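PDB 4AY7: Methylcobalamin\: coenzyme M methyltransferase from Methanosarcina mazei, which catalyses methyl transfer from a methylated corrinoid to coenzyme M in methanogenesis, with zinc as its cofactor. Local coordinates for residues T57-A63 and V132-A136; A66-E71 and I140-V144; F224-K229 and D257-C261. One frame throughout, in Å; residues are numbered along the deposited sequence.

How the interactions relate
Interactions 1 and 2 join the same two helices, 59-71 and 130-144, at successive levels. Their centres are about 12 Å apart, and they meet where Ala63 CA lies 4.2 Å from Ile140 CG1. Interaction 3 joins helix 221-238 to 252-259 and the turn that follows, on the opposite side of the TIM barrel. Its centre is about 33 Å from that of interaction 1 and about 34 Å from that of interaction 2. The side chains of Met62 and Ala66 lie about 10 and 9 Å from that of Gln38, a residue that binds coenzyme M. The Met258 side chain is about 10 Å from the bound zinc ion. His246, Cys248 and Cys325 hold that metal.

Interaction 1: residues T57-A63 and V132-A136; sequences TNPELMA and VVLEA
Pro59 and Val132 meet at the centre of this contact between two neighbouring helices on the outside of the TIM barrel. Helix 59-71 runs before strand 78-80 and helix 130-144 after it. Their short segments cross at -55°, with the axes 8.5 Å apart at closest. No hydrogen bond spans the two segments, and the contact is apolar. Val132 splits its two methyls. CG1 lies against the start of helix 59-71, 3.5 Å from Pro59 N, and also meets the ring at CD. CG2 turns to the preceding turn and comes 3.6 Å from Thr57 O. The proline ring and the valine side chain are set at about a right angle. At its CB-CG edge the ring meets the aliphatic part of Glu135, with Pro59 CB 3.7 Å from Glu135 CG. The carboxylates of Glu60 and Glu135 stay apart.

Ala136 fills the next position. Its CB is 3.6 Å from Pro59 O and 3.9 Å from Met62 SD. Met62 leaves its backbone with CG anti to N and bends at chi3 (-77°), which carries CE back to Val132 CG1, 4.1 Å away. The same sulfur also meets Val133 CG2.

Further out, Val133 packs on Tyr195 and Met199 of helix 178-202, and Met62 O accepts a hydrogen bond from Tyr82 OH. These tie the pair to the rest of the barrel wall. Pro59 is the first residue of its helix, directly after the N-cap Asn58, which offers OD1 to two backbone amides. The bond from Glu60 N is weak and bent. The one from Leu61 N is 3.2 Å to Asn58 OD1 and nearly straight, but its donor stands 53° out of the carbonyl plane.

Interaction 2: residues A66-E71 and I140-V144; sequences ALANHE and IREKV
Leu67 and Ile140 form the closest backbone approach, CA to CA 7.0 Å, between two short helical segments whose axes lie 11.6 Å apart and cross at -32°. At this separation side chains bridge the gap. Leu67 does most of the bridging, with one methyl for each of two partners. Its CD2 meets Ile140 CG1 at 3.2 Å. Its CD1 meets Val144 CG1, also at 3.2 Å. Both pairs are shorter than a normal carbon contact, so the exact placing of the leucine methyls is doubtful. The aliphatic chain of Lys143 adds a third wall, with CD 3.9 Å from Leu67 CD1. Next to it, Ala66 CB touches Ile140 CD1 at 4.0 Å.

These are neighbouring outer helices of a TIM barrel, one before and one after strand 78-80. Leu67, Ala66 and Ile140 all also touch Val78 of that strand, so this apolar layer seats both helices on the barrel wall. Ile140 reaches Ile150 of the next strand as well.

The exposed edge is polar. Glu71 and Lys143 approach from opposite directions and form a salt bridge, NZ to Glu71 OE1 3.1 Å. The ammonium meets OE1 on its syn side, 23° out of the carboxylate plane. Glu71 extends beyond CG. In Lys143 the bend at chi2 helps place CD 3.5 Å from Glu71 OE2, and the bend at chi4 turns NZ toward OE1. Val144 CG1 also comes near the His70 ring, obliquely. That ring is held through ND1, which is hydrogen-bonded to Leu75 O.

Interaction 3: residues F224-K229 and D257-C261; sequences FRQFLK and DMADC
Arg225 and Lys229 hold Asp257 and Asp260 in a salt-bridge network. It links two successive outer helices of the TIM barrel, 221-238 and 252-259, on the two sides of strand 242-246 in sequence. The shorter ion pair runs from Arg225 NH1 to Asp257 OD2, 2.7 Å. The oxygen lies in the guanidinium plane and is met on its syn side, but 31° out of the carboxylate plane; the two groups' planes are 49° apart. A bend at chi3 (-73°) brings NH1 to this oxygen. The aliphatic chain of the arginine lies alongside the carboxylate, with Arg225 CD 3.4 Å from Asp257 OD1. Lys229 stretches out to Asp260 OD2, NZ 3.2 Å away, and meets it on the anti side. Its pair with Asp257 OD1 is long. The strongest polar partner of Asp260 is Arg285, which forms a salt bridge to OD1.

With an alanine at Lys229, Asp260 OD2 is likely to lose its ammonium partner and a gap to open beside Cys261 SG.

The apolar layer lies beside the charges. Phe224 CE1 touches Asp257 CB at 3.7 Å, and its CZ meets Met258 CG and Cys261 SG. The sulfur sits oblique to the ring, 5.3 Å from the Phe224 centroid. It also lies 3.8 Å from Lys229 CG. The helix widens here into a pi-type turn, closed by Lys229 N bonding to Phe224 O at 2.8 Å.

Interaction 1: residues T57-A63 and V132-A136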
loop_
_atom_site.group_PDB
_atom_site.type_symbol
_atom_site.label_atom_id
_atom_site.label_comp_id
_atom_site.label_asym_id
_atom_site.label_seq_id
_atom_site.Cartn_x
_atom_site.Cartn_y
_atom_site.Cartn_z
ATOM N N THR A 57 -0.228 17.920 -0.741
ATOM C CA THR A 57 -0.377 18.822 -1.905
ATOM C C THR A 57 0.946 19.485 -2.349
ATOM O O THR A 57 1.037 20.055 -3.430
ATOM C CB THR A 57 -1.442 19.904 -1.597
ATOM O OG1 THR A 57 -1.047 20.741 -0.468
ATOM C CG2 THR A 57 -2.775 19.265 -1.185
ATOM N N ASN A 58 1.964 19.461 -1.511
ATOM C CA ASN A 58 3.223 20.132 -1.818
ATOM C C ASN A 58 4.305 19.042 -1.914
ATOM O O ASN A 58 4.546 18.374 -0.905
ATOM C CB ASN A 58 3.532 21.006 -0.618
ATOM C CG ASN A 58 4.835 21.807 -0.746
ATOM O OD1 ASN A 58 5.889 21.306 -1.071
ATOM N ND2 ASN A 58 4.743 23.089 -0.409
ATOM N N PRO A 59 4.997 18.902 -3.064
ATOM C CA PRO A 59 5.941 17.776 -3.193
ATOM C C PRO A 59 7.091 17.813 -2.220
ATOM O O PRO A 59 7.568 16.760 -1.800
ATOM C CB PRO A 59 6.515 17.910 -4.619
ATOM C CG PRO A 59 6.293 19.344 -4.971
ATOM C CD PRO A 59 4.959 19.706 -4.303
ATOM N N GLU A 60 7.548 19.020 -1.907
ATOM C CA GLU A 60 8.679 19.146 -0.984
ATOM C C GLU A 60 8.299 18.719 0.418
ATOM O O GLU A 60 9.048 18.006 1.056
ATOM C CB GLU A 60 9.250 20.533 -0.973
ATOM C CG GLU A 60 9.834 20.940 -2.308
ATOM C CD GLU A 60 11.271 20.502 -2.542
ATOM O OE1 GLU A 60 11.909 19.731 -1.726
ATOM O OE2 GLU A 60 11.764 20.889 -3.618
ATOM N N LEU A 61 7.145 19.114 0.908
ATOM C CA LEU A 61 6.691 18.611 2.218
ATOM C C LEU A 61 6.348 17.115 2.232
ATOM O O LEU A 61 6.625 16.418 3.232
ATOM C CB LEU A 61 5.539 19.462 2.781
ATOM C CG LEU A 61 5.790 20.941 2.998
ATOM C CD1 LEU A 61 4.444 21.617 3.323
ATOM C CD2 LEU A 61 6.883 21.202 4.072
ATOM N N MET A 62 5.777 16.617 1.132
ATOM C CA MET A 62 5.548 15.186 0.994
ATOM C C MET A 62 6.911 14.425 1.126
ATOM O O MET A 62 7.025 13.425 1.898
ATOM C CB MET A 62 4.880 14.894 -0.354
ATOM C CG MET A 62 4.499 13.435 -0.574
ATOM S SD MET A 62 3.608 13.099 -2.083
ATOM C CE MET A 62 1.944 13.681 -1.641
ATOM N N ALA A 63 7.924 14.881 0.387
ATOM C CA ALA A 63 9.245 14.311 0.455
ATOM C C ALA A 63 9.784 14.362 1.910
ATOM O O ALA A 63 10.247 13.357 2.468
ATOM C CB ALA A 63 10.168 15.035 -0.492
ATOM N N VAL A 132 2.446 15.867 -8.127
ATOM C CA VAL A 132 3.053 16.050 -6.805
ATOM C C VAL A 132 3.807 14.756 -6.380
ATOM O O VAL A 132 4.966 14.825 -5.919
ATOM C CB VAL A 132 2.001 16.355 -5.726
ATOM C CG1 VAL A 132 2.676 16.615 -4.412
ATOM C CG2 VAL A 132 1.237 17.657 -6.052
ATOM N N VAL A 133 3.142 13.604 -6.551
ATOM C CA VAL A 133 3.734 12.331 -6.201
ATOM C C VAL A 133 4.958 12.024 -7.052
ATOM O O VAL A 133 5.998 11.661 -6.503
ATOM C CB VAL A 133 2.725 11.184 -6.342
ATOM C CG1 VAL A 133 3.440 9.840 -6.067
ATOM C CG2 VAL A 133 1.595 11.402 -5.316
ATOM N N LEU A 134 4.889 12.266 -8.360
ATOM C CA LEU A 134 6.051 11.979 -9.206
ATOM C C LEU A 134 7.217 12.868 -8.857
ATOM O O LEU A 134 8.350 12.440 -8.794
ATOM C CB LEU A 134 5.677 12.088 -10.691
ATOM C CG LEU A 134 4.524 11.157 -11.126
ATOM C CD1 LEU A 134 4.319 11.280 -12.632
ATOM C CD2 LEU A 134 4.771 9.656 -10.751
ATOM N N GLU A 135 6.962 14.119 -8.617
ATOM C CA GLU A 135 8.011 14.999 -8.221
ATOM C C GLU A 135 8.606 14.653 -6.832
ATOM O O GLU A 135 9.791 14.798 -6.635
ATOM C CB GLU A 135 7.509 16.431 -8.281
ATOM C CG GLU A 135 8.480 17.433 -7.711
ATOM C CD GLU A 135 9.656 17.745 -8.648
ATOM O OE1 GLU A 135 9.816 17.115 -9.760
ATOM O OE2 GLU A 135 10.387 18.710 -8.298
ATOM N N ALA A 136 7.784 14.211 -5.902
ATOM C CA ALA A 136 8.277 13.856 -4.551
ATOM C C ALA A 136 9.184 12.624 -4.602
ATOM O O ALA A 136 10.205 12.580 -3.937
ATOM C CB ALA A 136 7.136 13.676 -3.538
#

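Interaction 2: residues A66-E71 and I140-V144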
loop_
_atom_site.group_PDB
_atom_site.type_symbol
_atom_site.label_atom_id
_atom_site.label_comp_id
_atom_site.label_asym_id
_atom_site.label_seq_id
_atom_site.Cartn_x
_atom_site.Cartn_y
_atom_site.Cartn_z
ATOM N N ALA A 66 8.174 11.941 4.323
ATOM C CA ALA A 66 8.522 10.522 4.000
ATOM C C ALA A 66 9.911 10.151 4.476
ATOM O O ALA A 66 10.184 9.043 5.044
ATOM C CB ALA A 66 8.472 10.298 2.495
ATOM N N LEU A 67 10.815 11.078 4.221
ATOM C CA LEU A 67 12.186 10.848 4.538
ATOM C C LEU A 67 12.331 10.790 6.051
ATOM O O LEU A 67 13.201 10.088 6.548
ATOM C CB LEU A 67 13.090 11.943 3.984
ATOM C CG LEU A 67 13.408 11.860 2.495
ATOM C CD1 LEU A 67 14.650 11.028 2.154
ATOM C CD2 LEU A 67 12.234 11.215 1.798
ATOM N N ALA A 68 11.477 11.530 6.763
ATOM C CA ALA A 68 11.566 11.643 8.206
ATOM C C ALA A 68 11.276 10.307 8.856
ATOM O O ALA A 68 11.950 9.989 9.857
ATOM C CB ALA A 68 10.653 12.775 8.749
ATOM N N ASN A 69 10.335 9.516 8.304
ATOM C CA ASN A 69 10.041 8.185 8.833
ATOM C C ASN A 69 10.902 7.115 8.140
ATOM O O ASN A 69 10.459 5.932 7.961
ATOM C CB ASN A 69 8.531 7.799 8.734
ATOM C CG ASN A 69 8.156 6.671 9.714
ATOM O OD1 ASN A 69 9.060 6.087 10.339
ATOM N ND2 ASN A 69 6.857 6.381 9.891
ATOM N N HIS A 70 12.071 7.574 7.685
ATOM C CA HIS A 70 13.151 6.737 7.236
ATOM C C HIS A 70 14.361 7.102 8.057
ATOM O O HIS A 70 14.999 6.255 8.680
ATOM C CB HIS A 70 13.409 6.940 5.735
ATOM C CG HIS A 70 14.706 6.385 5.281
ATOM N ND1 HIS A 70 15.017 5.076 5.428
ATOM C CD2 HIS A 70 15.811 6.996 4.714
ATOM C CE1 HIS A 70 16.271 4.856 4.972
ATOM N NE2 HIS A 70 16.758 6.032 4.528
ATOM N N GLU A 71 14.686 8.372 8.046
ATOM C CA GLU A 71 15.886 8.849 8.702
ATOM C C GLU A 71 15.797 8.842 10.258
ATOM O O GLU A 71 16.761 8.501 10.901
ATOM C CB GLU A 71 16.341 10.181 8.061
ATOM C CG GLU A 71 16.828 9.900 6.617
ATOM C CD GLU A 71 17.382 11.102 5.832
ATOM O OE1 GLU A 71 17.541 12.199 6.418
ATOM O OE2 GLU A 71 17.672 10.934 4.606
ATOM N N ILE A 140 12.945 12.511 -3.271
ATOM C CA ILE A 140 13.412 11.395 -2.377
ATOM C C ILE A 140 14.651 10.669 -2.954
ATOM O O ILE A 140 15.686 10.626 -2.315
ATOM C CB ILE A 140 12.288 10.384 -2.103
ATOM C CG1 ILE A 140 11.217 11.090 -1.267
ATOM C CG2 ILE A 140 12.840 9.067 -1.480
ATOM C CD1 ILE A 140 9.887 10.325 -1.221
ATOM N N ARG A 141 14.566 10.243 -4.212
ATOM C CA ARG A 141 15.691 9.625 -4.888
ATOM C C ARG A 141 16.943 10.469 -4.843
ATOM O O ARG A 141 18.028 9.977 -4.555
ATOM C CB ARG A 141 15.384 9.285 -6.342
ATOM C CG ARG A 141 16.570 8.642 -7.051
ATOM C CD ARG A 141 17.006 7.287 -6.443
ATOM N NE ARG A 141 15.966 6.268 -6.574
ATOM C CZ ARG A 141 15.750 5.251 -5.706
ATOM N NH1 ARG A 141 16.464 5.136 -4.580
ATOM N NH2 ARG A 141 14.793 4.344 -5.944
ATOM N N GLU A 142 16.824 11.752 -5.105
ATOM C CA GLU A 142 17.997 12.572 -5.128
ATOM C C GLU A 142 18.620 12.636 -3.752
ATOM O O GLU A 142 19.822 12.725 -3.652
ATOM C CB GLU A 142 17.670 14.000 -5.635
ATOM C CG GLU A 142 18.906 14.874 -5.719
ATOM C CD GLU A 142 18.698 16.139 -6.550
ATOM O OE1 GLU A 142 17.513 16.579 -6.790
ATOM O OE2 GLU A 142 19.747 16.711 -6.946
ATOM N N LYS A 143 17.812 12.637 -2.706
ATOM C CA LYS A 143 18.353 12.771 -1.349
ATOM C C LYS A 143 18.946 11.469 -0.816
ATOM O O LYS A 143 19.989 11.483 -0.167
ATOM C CB LYS A 143 17.314 13.201 -0.340
ATOM C CG LYS A 143 17.980 13.989 0.775
ATOM C CD LYS A 143 17.658 13.472 2.157
ATOM C CE LYS A 143 18.400 14.311 3.218
ATOM N NZ LYS A 143 17.464 14.499 4.375
ATOM N N VAL A 144 18.245 10.371 -0.990
ATOM C CA VAL A 144 18.733 9.098 -0.441
ATOM C C VAL A 144 19.681 8.308 -1.352
ATOM O O VAL A 144 20.395 7.396 -0.881
ATOM C CB VAL A 144 17.576 8.177 -0.063
ATOM C CG1 VAL A 144 16.691 8.872 0.929
ATOM C CG2 VAL A 144 16.815 7.661 -1.315
#

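Interaction 3: residues F224-K229 and D257-C261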
loop_
_atom_site.group_PDB
_atom_site.type_symbol
_atom_site.label_atom_id
_atom_site.label_comp_id
_atom_site.label_asym_id
_atom_site.label_seq_id
_atom_site.Cartn_x
_atom_site.Cartn_y
_atom_site.Cartn_z
ATOM N N PHE A 224 -14.670 -11.982 -5.637
ATOM C CA PHE A 224 -13.258 -11.797 -5.841
ATOM C C PHE A 224 -12.775 -12.725 -6.973
ATOM O O PHE A 224 -11.999 -12.310 -7.851
ATOM C CB PHE A 224 -12.492 -12.091 -4.540
ATOM C CG PHE A 224 -11.034 -11.849 -4.651
ATOM C CD1 PHE A 224 -10.188 -12.861 -5.120
ATOM C CD2 PHE A 224 -10.475 -10.589 -4.281
ATOM C CE1 PHE A 224 -8.848 -12.598 -5.251
ATOM C CE2 PHE A 224 -9.137 -10.329 -4.439
ATOM C CZ PHE A 224 -8.300 -11.366 -4.860
ATOM N N ARG A 225 -13.136 -14.004 -6.875
ATOM C CA ARG A 225 -12.670 -14.995 -7.869
ATOM C C ARG A 225 -13.296 -14.786 -9.218
ATOM O O ARG A 225 -12.631 -14.920 -10.225
ATOM C CB ARG A 225 -12.882 -16.427 -7.403
ATOM C CG ARG A 225 -11.930 -16.774 -6.269
ATOM C CD ARG A 225 -12.211 -18.142 -5.745
ATOM N NE ARG A 225 -13.430 -18.277 -4.940
ATOM C CZ ARG A 225 -13.477 -18.183 -3.621
ATOM N NH1 ARG A 225 -12.399 -17.889 -2.897
ATOM N NH2 ARG A 225 -14.623 -18.399 -3.032
ATOM N N GLN A 226 -14.549 -14.378 -9.258
ATOM C CA GLN A 226 -15.229 -14.238 -10.530
ATOM C C GLN A 226 -14.787 -12.974 -11.318
ATOM O O GLN A 226 -14.619 -13.040 -12.579
ATOM C CB GLN A 226 -16.733 -14.156 -10.346
ATOM C CG GLN A 226 -17.305 -14.017 -11.721
ATOM C CD GLN A 226 -18.762 -14.358 -11.809
ATOM O OE1 GLN A 226 -19.454 -14.496 -10.781
ATOM N NE2 GLN A 226 -19.264 -14.396 -13.036
ATOM N N PHE A 227 -14.636 -11.846 -10.591
ATOM C CA PHE A 227 -14.382 -10.523 -11.225
ATOM C C PHE A 227 -13.098 -9.774 -10.893
ATOM O O PHE A 227 -12.558 -9.054 -11.751
ATOM C CB PHE A 227 -15.503 -9.524 -10.920
ATOM C CG PHE A 227 -16.885 -10.029 -11.231
ATOM C CD1 PHE A 227 -17.300 -10.170 -12.521
ATOM C CD2 PHE A 227 -17.770 -10.340 -10.197
ATOM C CE1 PHE A 227 -18.576 -10.639 -12.783
ATOM C CE2 PHE A 227 -19.028 -10.835 -10.448
ATOM C CZ PHE A 227 -19.436 -10.973 -11.731
ATOM N N LEU A 228 -12.618 -9.931 -9.660
ATOM C CA LEU A 228 -11.533 -9.071 -9.137
ATOM C C LEU A 228 -10.179 -9.637 -9.443
ATOM O O LEU A 228 -9.289 -8.908 -9.868
ATOM C CB LEU A 228 -11.764 -8.836 -7.670
ATOM C CG LEU A 228 -13.156 -8.328 -7.246
ATOM C CD1 LEU A 228 -13.186 -7.986 -5.724
ATOM C CD2 LEU A 228 -13.652 -7.135 -8.132
ATOM N N LYS A 229 -10.007 -10.952 -9.269
ATOM C CA LYS A 229 -8.718 -11.614 -9.437
ATOM C C LYS A 229 -8.090 -11.297 -10.799
ATOM O O LYS A 229 -6.909 -10.964 -10.866
ATOM C CB LYS A 229 -8.915 -13.127 -9.288
ATOM C CG LYS A 229 -7.649 -13.921 -9.243
ATOM C CD LYS A 229 -7.984 -15.349 -8.796
ATOM C CE LYS A 229 -6.945 -16.330 -9.235
ATOM N NZ LYS A 229 -6.958 -17.609 -8.412
ATOM N N ASP A 257 -6.272 -17.201 -3.129
ATOM C CA ASP A 257 -6.591 -16.535 -4.416
ATOM C C ASP A 257 -5.713 -15.309 -4.598
ATOM O O ASP A 257 -5.230 -15.095 -5.692
ATOM C CB ASP A 257 -8.054 -16.165 -4.478
ATOM C CG ASP A 257 -8.963 -17.354 -4.349
ATOM O OD1 ASP A 257 -8.867 -18.192 -5.245
ATOM O OD2 ASP A 257 -9.763 -17.451 -3.365
ATOM N N MET A 258 -5.459 -14.544 -3.532
ATOM C CA MET A 258 -4.509 -13.451 -3.608
ATOM C C MET A 258 -3.143 -13.908 -4.066
ATOM O O MET A 258 -2.454 -13.211 -4.801
ATOM C CB MET A 258 -4.396 -12.783 -2.230
ATOM C CG MET A 258 -5.668 -11.984 -1.812
ATOM S SD MET A 258 -5.655 -11.441 -0.096
ATOM C CE MET A 258 -4.179 -10.416 -0.118
ATOM N N ALA A 259 -2.726 -15.106 -3.576
ATOM C CA ALA A 259 -1.430 -15.644 -3.870
ATOM C C ALA A 259 -1.291 -16.047 -5.316
ATOM O O ALA A 259 -0.173 -16.182 -5.781
ATOM C CB ALA A 259 -1.076 -16.813 -2.916
ATOM N N ASP A 260 -2.411 -16.244 -6.011
ATOM C CA ASP A 260 -2.425 -16.496 -7.464
ATOM C C ASP A 260 -2.480 -15.218 -8.350
ATOM O O ASP A 260 -2.601 -15.363 -9.577
ATOM C CB ASP A 260 -3.663 -17.350 -7.810
ATOM C CG ASP A 260 -3.604 -18.764 -7.301
ATOM O OD1 ASP A 260 -2.511 -19.351 -7.174
ATOM O OD2 ASP A 260 -4.686 -19.337 -7.026
ATOM N N CYS A 261 -2.379 -13.994 -7.778
ATOM C CA CYS A 261 -2.620 -12.773 -8.588
ATOM C C CYS A 261 -1.346 -12.230 -9.218
ATOM O O CYS A 261 -1.405 -11.250 -9.948
ATOM C CB CYS A 261 -3.308 -11.685 -7.825
ATOM S SG CYS A 261 -5.004 -12.020 -7.285
#